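Local atomic coordinates of N-acetylglucosamine-6-phosphate deacetylase (Mycobacterium smegmatis, PDB entry 6FV4), a protein that probably removes the acetyl group from N-acetylglucosamine-6-phosphate by metal-dependent hydrolysis, as other NagA deacetylases do. Residues V174-I179 / G197-V202; P66-T71 / Q349-P354; G100-V105 / V385-E390; L280-M285 / A322-V327. The protein carries 1 engineered substitution. One frame throughout, in Å; residues are numbered along the deposited sequence. Where two conformers were deposited one is given.

How the interactions relate
From the N terminus, 66-71 opens interaction 2 and 100-105 opens interaction 3; the two segments are neighbours through D70 O to V105 N (2.9 Å). Interaction 1 opens at 174-179 and closes a short strand-helix-strand loop at 197-202. Interaction 4 follows it in series, from 280-285 to 322-327. Both are enclosed by the long loops that 349-354 closes for interaction 2 and 385-390 for interaction 3, and these two loops cross. Barrel strands carry interactions 1, 2 and 4, and interaction 3 ties the approach to barrel strand 104-109 to the C-terminal strands. D70 OD1 meets T282 OG1 at 2.6 Å, linking interaction 2 to 4, and M176 CE of interaction 1 packs on T71 O.

Interaction 1 (V174-I179 / G197-V202); sequences VRMVTI and GVVAAV
V177 lies at the middle of a parallel strand ladder, its N donating to V199 O (2.9 Å) and its O accepting from A201 N (2.9 Å). V199 N to R175 O (2.9 Å) and I179 N to A201 O (2.7 Å) extend the ladder at its two ends. The bonds differ in shape: V199 O and A201 O receive their donors nearly head-on, while A201 N approaches V177 O from above the carbonyl plane. The same V199 O and A201 O are also met by the CA-H groups of M176 and T178. Packing starts with V198, just before its strand: CG1, anti to the backbone N (chi1 -179°), bears on V177 CG2 at 3.8 Å, and CG2 comes within 3.3 Å of V174 O. On the face carrying M176 and T178, M176 CG rests on A201 CB (4.0 Å). T178 OG1 is hydrogen-bonded to H136 and T224, and its side chain lies close to the metal ligand E138. The segments belong to one right-handed beta-alpha-beta unit of the barrel: helix 186-195, ended by a Schellman motif at G197, covers V177, I179 and A200, and strands 134-138 and 222-223 flank the pair.

Interaction 2 (P66-T71 / Q349-P354); sequences PGFVDT and QACVNP
V69 N donates to A350 O across 2.9 Å, in a nearly straight bond (173°) between barrel strand and helix. The helix makes a pi-type turn at 349-352 and is kinked at P354, which has no N-H to give to A350 O, so this carbonyl can be used by the strand. Packing is tight on both sides of that bond. C351 is wedged between P66 and V69: its SG lies 3.5 Å from P66 O, and its O, buried with no polar partner, is 3.4 Å from V69 CG2. P354 CG sits 3.5 Å from V69 O, and the T71 side chain crosses that of P354 at about a right angle, its CG2 3.6 Å from P354 CB. The fit is looser at the F68 ring, which meets A350 CB (3.9 Å) and C351 SG (4.0 Å) obliquely through CD2. V352, partly exposed, turns away on the outer side of the helix. Segment axes cross at 64°, and F68 and A350 also pack on helix 324-334. Such strand-on-helix packing belongs to the distorted (beta/alpha)8 barrel of the amidohydrolases, whose first barrel strand runs directly from T71 into the zinc ligands H72 and H74.

Interaction 3 (G100-V105 / V385-E390); sequences GSTTLV and VMRAGE
T102 and R387 join two parts of the fold through a small contact, part apolar and part hydrogen-bonded: the entry into the barrel strand 104-109, and the beta-hairpin formed by strands 382-387 and 390-391 near the C terminus. The hairpin closes with a type I' turn from R387 to E390. On the other side, G100 is the C-prime residue of the Schellman motif that ends helix 86-98, and the chain turns a corner at T103 before running into the barrel. Along the hairpin strand, V385 CG2 packs on the G100 backbone, 3.9 Å from G100 CA, and V385 CG1 makes an apolar contact with T102 CG2 (4.0 Å). T102 CG2 also lies 3.5 Å from M386 O and 4.0 Å from R387 CB. The side chains of R387 and T102 lie alongside one another and point opposite ways. In R387, CG stands opposite the backbone N (chi1 -174°) and the chain then runs straight out to NE, which carries the guanidinium along to the T102 carbonyl. There NE donates to T102 O at 3.0 Å, with the oxygen only 3° out of the guanidinium plane. A water adds a second link, 2.8 Å from T102 O and 2.6 Å from R387 NH2.

Interaction 4 (L280-M285 / A322-V327); sequences LITAAM and ATMEQV. Engineered in segment 280-285: A283 (natural residue Asp).
T282 lays its CG2 methyl over one face of the flat T323-M324 peptide, 3.4 Å from both T323 C and M324 N. The neighbouring carbonyl oxygen, A322 O, is hemmed in by T282 CB (3.3 Å) and A284 CB (3.3 Å) and is buried without a polar partner. The amide of Q326 folds back on the helix start: its OE1 takes T323 OG1 in the carbonyl plane, on a lone pair, while T323 N comes from above that plane. With a weak return bond from Q326 N to T323 OG1, this makes a capping box. The T282 hydroxyl sits between its backbone N and carbonyl carbon (chi1 63°) and accepts from A284 N at 3.0 Å, an ST turn. The same OG1 is hydrogen-bonded to D70, which ties the loop to strand 63-76. M324 folds about its CB-CG bond (chi2 -57°) and again about CG-SD, which brings its end to the strand, CE lying 3.3 Å from L280 O and SD 3.8 Å from T282 CG2. Deeper along the helix, V327 CG2 meets L280 CB at 4.2 Å. A283, engineered from an aspartate that probably acts in catalysis, turns away from the helix. Strand 278-281 runs beside strand 251-255, with L280 on helix 339-357 and I281 facing H72; helix 324-334 covers the barrel strand and touches D70 and A350 through M324.

Interaction 1 (V174-I179 / G197-V202)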
loop_
_atom_site.group_PDB
_atom_site.type_symbol
_atom_site.label_atom_id
_atom_site.label_comp_id
_atom_site.label_asym_id
_atom_site.label_seq_id
_atom_site.Cartn_x
_atom_site.Cartn_y
_atom_site.Cartn_z
ATOM N N VAL B 174 -28.891 -13.003 7.081
ATOM C CA VAL B 174 -27.715 -12.314 7.601
ATOM C C VAL B 174 -26.539 -12.712 6.716
ATOM O O VAL B 174 -26.161 -13.886 6.658
ATOM C CB VAL B 174 -27.445 -12.641 9.076
ATOM C CG1 VAL B 174 -26.087 -12.039 9.487
ATOM C CG2 VAL B 174 -28.546 -12.063 9.964
ATOM N N ARG B 175 -25.988 -11.741 5.997
ATOM C CA ARG B 175 -24.977 -12.008 4.983
ATOM C C ARG B 175 -23.566 -11.676 5.437
ATOM O O ARG B 175 -22.610 -12.285 4.943
ATOM C CB ARG B 175 -25.298 -11.223 3.705
ATOM C CG ARG B 175 -26.629 -11.554 3.070
ATOM C CD ARG B 175 -26.725 -13.028 2.730
ATOM N NE ARG B 175 -25.868 -13.360 1.596
ATOM C CZ ARG B 175 -26.311 -13.513 0.350
ATOM N NH1 ARG B 175 -27.607 -13.370 0.078
ATOM N NH2 ARG B 175 -25.460 -13.809 -0.626
ATOM N N MET B 176 -23.411 -10.750 6.381
ATOM C CA MET B 176 -22.086 -10.322 6.801
ATOM C C MET B 176 -22.121 -9.948 8.276
ATOM O O MET B 176 -23.095 -9.349 8.752
ATOM C CB MET B 176 -21.597 -9.136 5.955
ATOM C CG MET B 176 -20.212 -8.658 6.341
ATOM S SD MET B 176 -19.468 -7.670 5.013
ATOM C CE MET B 176 -20.543 -6.237 4.984
ATOM N N VAL B 177 -21.060 -10.317 8.995
ATOM C CA VAL B 177 -20.905 -10.015 10.419
ATOM C C VAL B 177 -19.491 -9.494 10.660
ATOM O O VAL B 177 -18.511 -10.189 10.364
ATOM C CB VAL B 177 -21.176 -11.250 11.294
ATOM C CG1 VAL B 177 -20.910 -10.938 12.785
ATOM C CG2 VAL B 177 -22.618 -11.722 11.106
ATOM N N THR B 178 -19.382 -8.283 11.206
ATOM C CA THR B 178 -18.087 -7.696 11.563
ATOM C C THR B 178 -17.617 -8.227 12.917
ATOM O O THR B 178 -18.369 -8.201 13.903
ATOM C CB THR B 178 -18.182 -6.174 11.610
ATOM O OG1 THR B 178 -18.464 -5.677 10.298
ATOM C CG2 THR B 178 -16.859 -5.563 12.092
ATOM N N ILE B 179 -16.383 -8.732 12.953
ATOM C CA ILE B 179 -15.789 -9.372 14.122
ATOM C C ILE B 179 -14.484 -8.651 14.444
ATOM O O ILE B 179 -13.621 -8.511 13.571
ATOM C CB ILE B 179 -15.531 -10.870 13.867
ATOM C CG1 ILE B 179 -16.847 -11.612 13.659
ATOM C CG2 ILE B 179 -14.784 -11.522 15.033
ATOM C CD1 ILE B 179 -17.709 -11.573 14.895
ATOM N N GLY B 197 -22.386 -20.076 6.176
ATOM C CA GLY B 197 -22.507 -19.339 4.935
ATOM C C GLY B 197 -22.580 -17.837 5.074
ATOM O O GLY B 197 -23.056 -17.169 4.154
ATOM N N VAL B 198 -22.141 -17.280 6.204
ATOM C CA VAL B 198 -22.092 -15.832 6.404
ATOM C C VAL B 198 -20.658 -15.345 6.202
ATOM O O VAL B 198 -19.704 -16.033 6.580
ATOM C CB VAL B 198 -22.604 -15.461 7.803
ATOM C CG1 VAL B 198 -22.569 -13.952 8.005
ATOM C CG2 VAL B 198 -24.023 -16.044 8.044
ATOM N N VAL B 199 -20.505 -14.164 5.597
ATOM C CA VAL B 199 -19.187 -13.552 5.453
ATOM C C VAL B 199 -18.738 -12.994 6.797
ATOM O O VAL B 199 -19.501 -12.312 7.501
ATOM C CB VAL B 199 -19.205 -12.452 4.379
ATOM C CG1 VAL B 199 -17.846 -11.770 4.298
ATOM C CG2 VAL B 199 -19.589 -13.016 3.002
ATOM N N ALA B 200 -17.500 -13.289 7.173
ATOM C CA ALA B 200 -16.895 -12.709 8.360
ATOM C C ALA B 200 -16.042 -11.526 7.918
ATOM O O ALA B 200 -15.153 -11.681 7.071
ATOM C CB ALA B 200 -16.075 -13.754 9.116
ATOM N N ALA B 201 -16.337 -10.342 8.453
ATOM C CA ALA B 201 -15.566 -9.139 8.182
ATOM C C ALA B 201 -14.765 -8.754 9.420
ATOM O O ALA B 201 -15.188 -9.016 10.543
ATOM C CB ALA B 201 -16.484 -7.983 7.755
ATOM N N VAL B 202 -13.580 -8.153 9.215
ATOM C CA VAL B 202 -12.756 -7.641 10.311
ATOM C C VAL B 202 -12.962 -6.135 10.385
ATOM O O VAL B 202 -12.904 -5.446 9.362
ATOM C CB VAL B 202 -11.262 -7.978 10.121
ATOM C CG1 VAL B 202 -10.402 -7.202 11.120
ATOM C CG2 VAL B 202 -11.009 -9.440 10.307
#

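Interaction 2 (P66-T71 / Q349-P354)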
loop_
_atom_site.group_PDB
_atom_site.type_symbol
_atom_site.label_atom_id
_atom_site.label_comp_id
_atom_site.label_asym_id
_atom_site.label_seq_id
_atom_site.Cartn_x
_atom_site.Cartn_y
_atom_site.Cartn_z
ATOM N N PRO B 66 -23.487 -0.975 -14.580
ATOM C CA PRO B 66 -24.335 -1.860 -13.768
ATOM C C PRO B 66 -24.805 -1.126 -12.518
ATOM O O PRO B 66 -24.206 -0.137 -12.084
ATOM C CB PRO B 66 -23.414 -3.035 -13.412
ATOM C CG PRO B 66 -22.165 -2.872 -14.282
ATOM C CD PRO B 66 -22.082 -1.423 -14.627
ATOM N N GLY B 67 -25.906 -1.607 -11.949
ATOM C CA GLY B 67 -26.405 -0.993 -10.728
ATOM C C GLY B 67 -25.359 -1.045 -9.630
ATOM O O GLY B 67 -24.571 -1.993 -9.541
ATOM N N PHE B 68 -25.332 0.002 -8.797
ATOM C CA PHE B 68 -24.413 0.010 -7.667
ATOM C C PHE B 68 -24.869 -0.997 -6.609
ATOM O O PHE B 68 -26.065 -1.215 -6.408
ATOM C CB PHE B 68 -24.314 1.414 -7.055
ATOM C CG PHE B 68 -23.851 2.485 -8.031
ATOM C CD1 PHE B 68 -24.516 3.704 -8.101
ATOM C CD2 PHE B 68 -22.750 2.286 -8.849
ATOM C CE1 PHE B 68 -24.100 4.709 -8.972
ATOM C CE2 PHE B 68 -22.327 3.298 -9.741
ATOM C CZ PHE B 68 -23.012 4.500 -9.794
ATOM N N VAL B 69 -23.889 -1.624 -5.953
ATOM C CA VAL B 69 -24.092 -2.658 -4.942
ATOM C C VAL B 69 -23.497 -2.123 -3.645
ATOM O O VAL B 69 -22.281 -2.224 -3.422
ATOM C CB VAL B 69 -23.438 -3.986 -5.341
ATOM C CG1 VAL B 69 -23.679 -5.050 -4.258
ATOM C CG2 VAL B 69 -23.956 -4.450 -6.699
ATOM N N ASP B 70 -24.332 -1.533 -2.790
ATOM C CA ASP B 70 -23.879 -0.958 -1.522
ATOM C C ASP B 70 -24.020 -2.004 -0.428
ATOM O O ASP B 70 -25.141 -2.355 -0.033
ATOM C CB ASP B 70 -24.670 0.303 -1.188
ATOM C CG ASP B 70 -24.019 1.131 -0.089
ATOM O OD1 ASP B 70 -24.561 2.222 0.218
ATOM O OD2 ASP B 70 -22.975 0.701 0.464
ATOM N N THR B 71 -22.893 -2.513 0.058
ATOM C CA THR B 71 -22.902 -3.634 0.985
ATOM C C THR B 71 -22.740 -3.215 2.440
ATOM O O THR B 71 -22.562 -4.075 3.307
ATOM C CB THR B 71 -21.813 -4.645 0.620
ATOM O OG1 THR B 71 -20.533 -3.992 0.585
ATOM C CG2 THR B 71 -22.103 -5.257 -0.750
ATOM N N GLN B 349 -15.249 -1.657 -8.477
ATOM C CA GLN B 349 -15.271 -1.394 -7.041
ATOM C C GLN B 349 -16.674 -1.125 -6.513
ATOM O O GLN B 349 -16.937 -1.366 -5.328
ATOM C CB GLN B 349 -14.370 -0.209 -6.718
ATOM C CG GLN B 349 -12.906 -0.499 -6.981
ATOM C CD GLN B 349 -12.047 0.698 -6.717
ATOM O OE1 GLN B 349 -12.528 1.834 -6.785
ATOM N NE2 GLN B 349 -10.770 0.462 -6.390
ATOM N N ALA B 350 -17.569 -0.575 -7.338
ATOM C CA ALA B 350 -18.892 -0.190 -6.862
ATOM C C ALA B 350 -19.970 -1.207 -7.204
ATOM O O ALA B 350 -21.084 -1.104 -6.670
ATOM C CB ALA B 350 -19.303 1.168 -7.443
ATOM N N CYS B 351 -19.666 -2.170 -8.083
ATOM C CA CYS B 351 -20.651 -3.105 -8.614
ATOM C C CYS B 351 -20.198 -4.558 -8.495
ATOM O O CYS B 351 -20.905 -5.376 -7.895
ATOM C CB CYS B 351 -20.972 -2.783 -10.083
ATOM S SG CYS B 351 -21.267 -1.011 -10.475
ATOM N N VAL B 352 -19.037 -4.912 -9.037
ATOM C CA VAL B 352 -18.673 -6.331 -9.125
ATOM C C VAL B 352 -18.021 -6.834 -7.845
ATOM O O VAL B 352 -18.444 -7.850 -7.278
ATOM C CB VAL B 352 -17.772 -6.594 -10.345
ATOM C CG1 VAL B 352 -17.492 -8.094 -10.451
ATOM C CG2 VAL B 352 -18.429 -6.068 -11.609
ATOM N N ASN B 353 -16.984 -6.156 -7.377
ATOM C CA ASN B 353 -16.263 -6.615 -6.192
ATOM C C ASN B 353 -17.169 -6.773 -4.987
ATOM O O ASN B 353 -17.038 -7.784 -4.279
ATOM C CB ASN B 353 -15.111 -5.657 -5.858
ATOM C CG ASN B 353 -14.119 -5.511 -7.010
ATOM O OD1 ASN B 353 -14.154 -6.290 -7.949
ATOM N ND2 ASN B 353 -13.233 -4.516 -6.928
ATOM N N PRO B 354 -18.042 -5.813 -4.655
ATOM C CA PRO B 354 -18.865 -6.006 -3.451
ATOM C C PRO B 354 -19.883 -7.120 -3.601
ATOM O O PRO B 354 -20.167 -7.819 -2.621
ATOM C CB PRO B 354 -19.532 -4.641 -3.255
ATOM C CG PRO B 354 -19.413 -3.941 -4.545
ATOM C CD PRO B 354 -18.180 -4.446 -5.195
#

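Interaction 3 (G100-V105 / V385-E390)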
loop_
_atom_site.group_PDB
_atom_site.type_symbol
_atom_site.label_atom_id
_atom_site.label_comp_id
_atom_site.label_asym_id
_atom_site.label_seq_id
_atom_site.Cartn_x
_atom_site.Cartn_y
_atom_site.Cartn_z
ATOM N N GLY B 100 -28.935 5.096 -7.584
ATOM C CA GLY B 100 -28.325 4.028 -8.360
ATOM C C GLY B 100 -27.982 2.763 -7.606
ATOM O O GLY B 100 -27.479 1.815 -8.227
ATOM N N SER B 101 -28.224 2.704 -6.295
ATOM C CA SER B 101 -27.929 1.491 -5.536
ATOM C C SER B 101 -29.089 0.536 -5.748
ATOM O O SER B 101 -30.126 0.656 -5.096
ATOM C CB SER B 101 -27.735 1.790 -4.055
ATOM O OG SER B 101 -26.616 2.613 -3.841
ATOM N N THR B 102 -28.917 -0.419 -6.667
ATOM C CA THR B 102 -29.958 -1.398 -6.950
ATOM C C THR B 102 -29.871 -2.643 -6.078
ATOM O O THR B 102 -30.788 -3.476 -6.118
ATOM C CB THR B 102 -29.914 -1.801 -8.425
ATOM O OG1 THR B 102 -28.574 -2.153 -8.783
ATOM C CG2 THR B 102 -30.374 -0.637 -9.306
ATOM N N THR B 103 -28.794 -2.795 -5.315
ATOM C CA THR B 103 -28.639 -3.854 -4.332
ATOM C C THR B 103 -28.111 -3.227 -3.054
ATOM O O THR B 103 -27.170 -2.427 -3.103
ATOM C CB THR B 103 -27.669 -4.932 -4.827
ATOM O OG1 THR B 103 -28.232 -5.585 -5.970
ATOM C CG2 THR B 103 -27.404 -5.960 -3.720
ATOM N N LEU B 104 -28.688 -3.604 -1.914
ATOM C CA LEU B 104 -28.350 -3.005 -0.628
ATOM C C LEU B 104 -28.185 -4.071 0.430
ATOM O O LEU B 104 -29.036 -4.962 0.556
ATOM C CB LEU B 104 -29.441 -2.039 -0.148
ATOM C CG LEU B 104 -29.887 -0.971 -1.136
ATOM C CD1 LEU B 104 -31.308 -0.519 -0.855
ATOM C CD2 LEU B 104 -28.940 0.193 -1.070
ATOM N N VAL B 105 -27.143 -3.948 1.243
ATOM C CA VAL B 105 -27.036 -4.774 2.443
ATOM C C VAL B 105 -27.188 -3.863 3.659
ATOM O O VAL B 105 -26.380 -2.947 3.880
ATOM C CB VAL B 105 -25.736 -5.584 2.468
ATOM C CG1 VAL B 105 -25.613 -6.354 3.786
ATOM C CG2 VAL B 105 -25.744 -6.555 1.310
ATOM N N VAL B 385 -32.325 5.209 -13.529
ATOM C CA VAL B 385 -32.010 4.010 -12.758
ATOM C C VAL B 385 -32.992 2.920 -13.151
ATOM O O VAL B 385 -34.211 3.110 -13.055
ATOM C CB VAL B 385 -32.092 4.235 -11.235
ATOM C CG1 VAL B 385 -31.779 2.930 -10.495
ATOM C CG2 VAL B 385 -31.151 5.339 -10.786
ATOM N N MET B 386 -32.474 1.768 -13.554
ATOM C CA MET B 386 -33.321 0.618 -13.828
ATOM C C MET B 386 -33.002 -0.486 -12.834
ATOM O O MET B 386 -31.838 -0.716 -12.503
ATOM C CB MET B 386 -33.133 0.111 -15.258
ATOM C CG MET B 386 -33.835 -1.221 -15.516
ATOM S SD MET B 386 -33.657 -1.683 -17.238
ATOM C CE MET B 386 -34.944 -0.669 -17.959
ATOM N N ARG B 387 -34.046 -1.158 -12.350
ATOM C CA ARG B 387 -33.894 -2.276 -11.429
ATOM C C ARG B 387 -34.910 -3.349 -11.790
ATOM O O ARG B 387 -36.103 -3.061 -11.878
ATOM C CB ARG B 387 -34.090 -1.827 -9.973
ATOM C CG ARG B 387 -33.803 -2.917 -8.960
ATOM C CD ARG B 387 -33.992 -2.426 -7.528
ATOM N NE ARG B 387 -33.765 -3.524 -6.598
ATOM C CZ ARG B 387 -34.699 -4.372 -6.161
ATOM N NH1 ARG B 387 -35.966 -4.257 -6.545
ATOM N NH2 ARG B 387 -34.357 -5.345 -5.332
ATOM N N ALA B 388 -34.431 -4.577 -11.996
ATOM C CA ALA B 388 -35.266 -5.695 -12.443
ATOM C C ALA B 388 -36.061 -5.328 -13.693
ATOM O O ALA B 388 -37.252 -5.630 -13.814
ATOM C CB ALA B 388 -36.197 -6.172 -11.328
ATOM N N GLY B 389 -35.396 -4.653 -14.630
ATOM C CA GLY B 389 -35.981 -4.342 -15.921
ATOM C C GLY B 389 -36.947 -3.178 -15.960
ATOM O O GLY B 389 -37.482 -2.880 -17.035
ATOM N N GLU B 390 -37.186 -2.501 -14.842
ATOM C CA GLU B 390 -38.125 -1.388 -14.807
ATOM C C GLU B 390 -37.430 -0.134 -14.303
ATOM O O GLU B 390 -36.520 -0.199 -13.478
ATOM C CB GLU B 390 -39.328 -1.717 -13.930
ATOM C CG GLU B 390 -40.050 -2.951 -14.432
ATOM C CD GLU B 390 -41.187 -3.367 -13.546
ATOM O OE1 GLU B 390 -41.788 -2.487 -12.886
ATOM O OE2 GLU B 390 -41.488 -4.581 -13.516
HETATM O O HOH W 1 -31.842 -5.957 -5.249
#

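Interaction 4 (L280-M285 / A322-V327)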
loop_
_atom_site.group_PDB
_atom_site.type_symbol
_atom_site.label_atom_id
_atom_site.label_comp_id
_atom_site.label_asym_id
_atom_site.label_seq_id
_atom_site.Cartn_x
_atom_site.Cartn_y
_atom_site.Cartn_z
ATOM N N LEU B 280 -16.325 -0.164 -2.822
ATOM C CA LEU B 280 -16.799 1.146 -2.405
ATOM C C LEU B 280 -18.100 0.946 -1.637
ATOM O O LEU B 280 -18.950 0.176 -2.071
ATOM C CB LEU B 280 -17.018 2.052 -3.610
ATOM C CG LEU B 280 -15.726 2.350 -4.394
ATOM C CD1 LEU B 280 -16.051 2.938 -5.746
ATOM C CD2 LEU B 280 -14.887 3.287 -3.607
ATOM N N ILE B 281 -18.214 1.589 -0.471
ATOM C CA ILE B 281 -19.406 1.556 0.365
ATOM C C ILE B 281 -19.705 2.992 0.771
ATOM O O ILE B 281 -18.867 3.892 0.644
ATOM C CB ILE B 281 -19.247 0.670 1.628
ATOM C CG1 ILE B 281 -18.142 1.240 2.519
ATOM C CG2 ILE B 281 -18.970 -0.802 1.264
ATOM C CD1 ILE B 281 -18.239 0.867 3.978
ATOM N N THR B 282 -20.917 3.207 1.254
ATOM C CA THR B 282 -21.279 4.520 1.772
ATOM C C THR B 282 -21.189 4.610 3.284
ATOM O O THR B 282 -20.862 5.681 3.810
ATOM C CB THR B 282 -22.706 4.902 1.347
ATOM O OG1 THR B 282 -23.671 3.976 1.915
ATOM C CG2 THR B 282 -22.820 4.930 -0.181
ATOM N N ALA B 283 -21.508 3.513 3.986
ATOM C CA ALA B 283 -21.825 3.555 5.410
ATOM C C ALA B 283 -22.847 4.654 5.700
ATOM O O ALA B 283 -22.812 5.285 6.751
ATOM C CB ALA B 283 -20.557 3.733 6.255
ATOM N N ALA B 284 -23.761 4.882 4.762
ATOM C CA ALA B 284 -24.664 6.023 4.841
ATOM C C ALA B 284 -25.557 5.955 6.072
ATOM O O ALA B 284 -26.111 4.900 6.398
ATOM C CB ALA B 284 -25.541 6.085 3.597
ATOM N N MET B 285 -25.701 7.087 6.762
ATOM C CA MET B 285 -26.623 7.126 7.889
ATOM C C MET B 285 -27.934 7.781 7.468
ATOM O O MET B 285 -28.100 8.238 6.333
ATOM C CB MET B 285 -26.003 7.821 9.110
ATOM C CG MET B 285 -25.436 9.204 8.888
ATOM S SD MET B 285 -26.614 10.551 9.051
ATOM C CE MET B 285 -27.351 10.217 10.652
ATOM N N ALA B 322 -22.998 9.827 2.441
ATOM C CA ALA B 322 -22.635 9.540 1.063
ATOM C C ALA B 322 -23.667 8.630 0.422
ATOM O O ALA B 322 -24.270 7.788 1.088
ATOM C CB ALA B 322 -21.261 8.871 0.991
ATOM N N THR B 323 -23.872 8.812 -0.878
ATOM C CA THR B 323 -24.595 7.856 -1.708
ATOM C C THR B 323 -23.608 7.176 -2.643
ATOM O O THR B 323 -22.518 7.694 -2.910
ATOM C CB THR B 323 -25.690 8.537 -2.539
ATOM O OG1 THR B 323 -25.086 9.492 -3.420
ATOM C CG2 THR B 323 -26.679 9.245 -1.645
ATOM N N MET B 324 -23.997 6.009 -3.152
ATOM C CA MET B 324 -23.097 5.309 -4.063
ATOM C C MET B 324 -22.773 6.157 -5.279
ATOM O O MET B 324 -21.663 6.062 -5.808
ATOM C CB MET B 324 -23.681 3.970 -4.497
ATOM C CG MET B 324 -23.544 2.876 -3.457
ATOM S SD MET B 324 -21.909 2.437 -2.839
ATOM C CE MET B 324 -21.353 1.217 -4.047
ATOM N N GLU B 325 -23.725 6.988 -5.725
ATOM C CA GLU B 325 -23.472 7.939 -6.803
ATOM C C GLU B 325 -22.300 8.865 -6.475
ATOM O O GLU B 325 -21.468 9.160 -7.342
ATOM C CB GLU B 325 -24.743 8.756 -7.063
ATOM C CG GLU B 325 -24.535 9.975 -7.939
ATOM C CD GLU B 325 -25.814 10.730 -8.192
ATOM O OE1 GLU B 325 -25.809 11.671 -9.006
ATOM O OE2 GLU B 325 -26.838 10.369 -7.590
ATOM N N GLN B 326 -22.223 9.347 -5.230
ATOM C CA GLN B 326 -21.141 10.258 -4.867
ATOM C C GLN B 326 -19.811 9.527 -4.750
ATOM O O GLN B 326 -18.780 10.034 -5.205
ATOM C CB GLN B 326 -21.464 10.982 -3.555
ATOM C CG GLN B 326 -22.531 12.063 -3.687
ATOM C CD GLN B 326 -23.091 12.500 -2.342
ATOM O OE1 GLN B 326 -24.060 11.926 -1.856
ATOM N NE2 GLN B 326 -22.496 13.532 -1.745
ATOM N N VAL B 327 -19.796 8.341 -4.139
ATOM C CA VAL B 327 -18.515 7.659 -3.979
ATOM C C VAL B 327 -17.995 7.166 -5.326
ATOM O O VAL B 327 -16.780 7.196 -5.579
ATOM C CB VAL B 327 -18.608 6.517 -2.953
ATOM C CG1 VAL B 327 -19.129 7.050 -1.609
ATOM C CG2 VAL B 327 -19.470 5.403 -3.469
#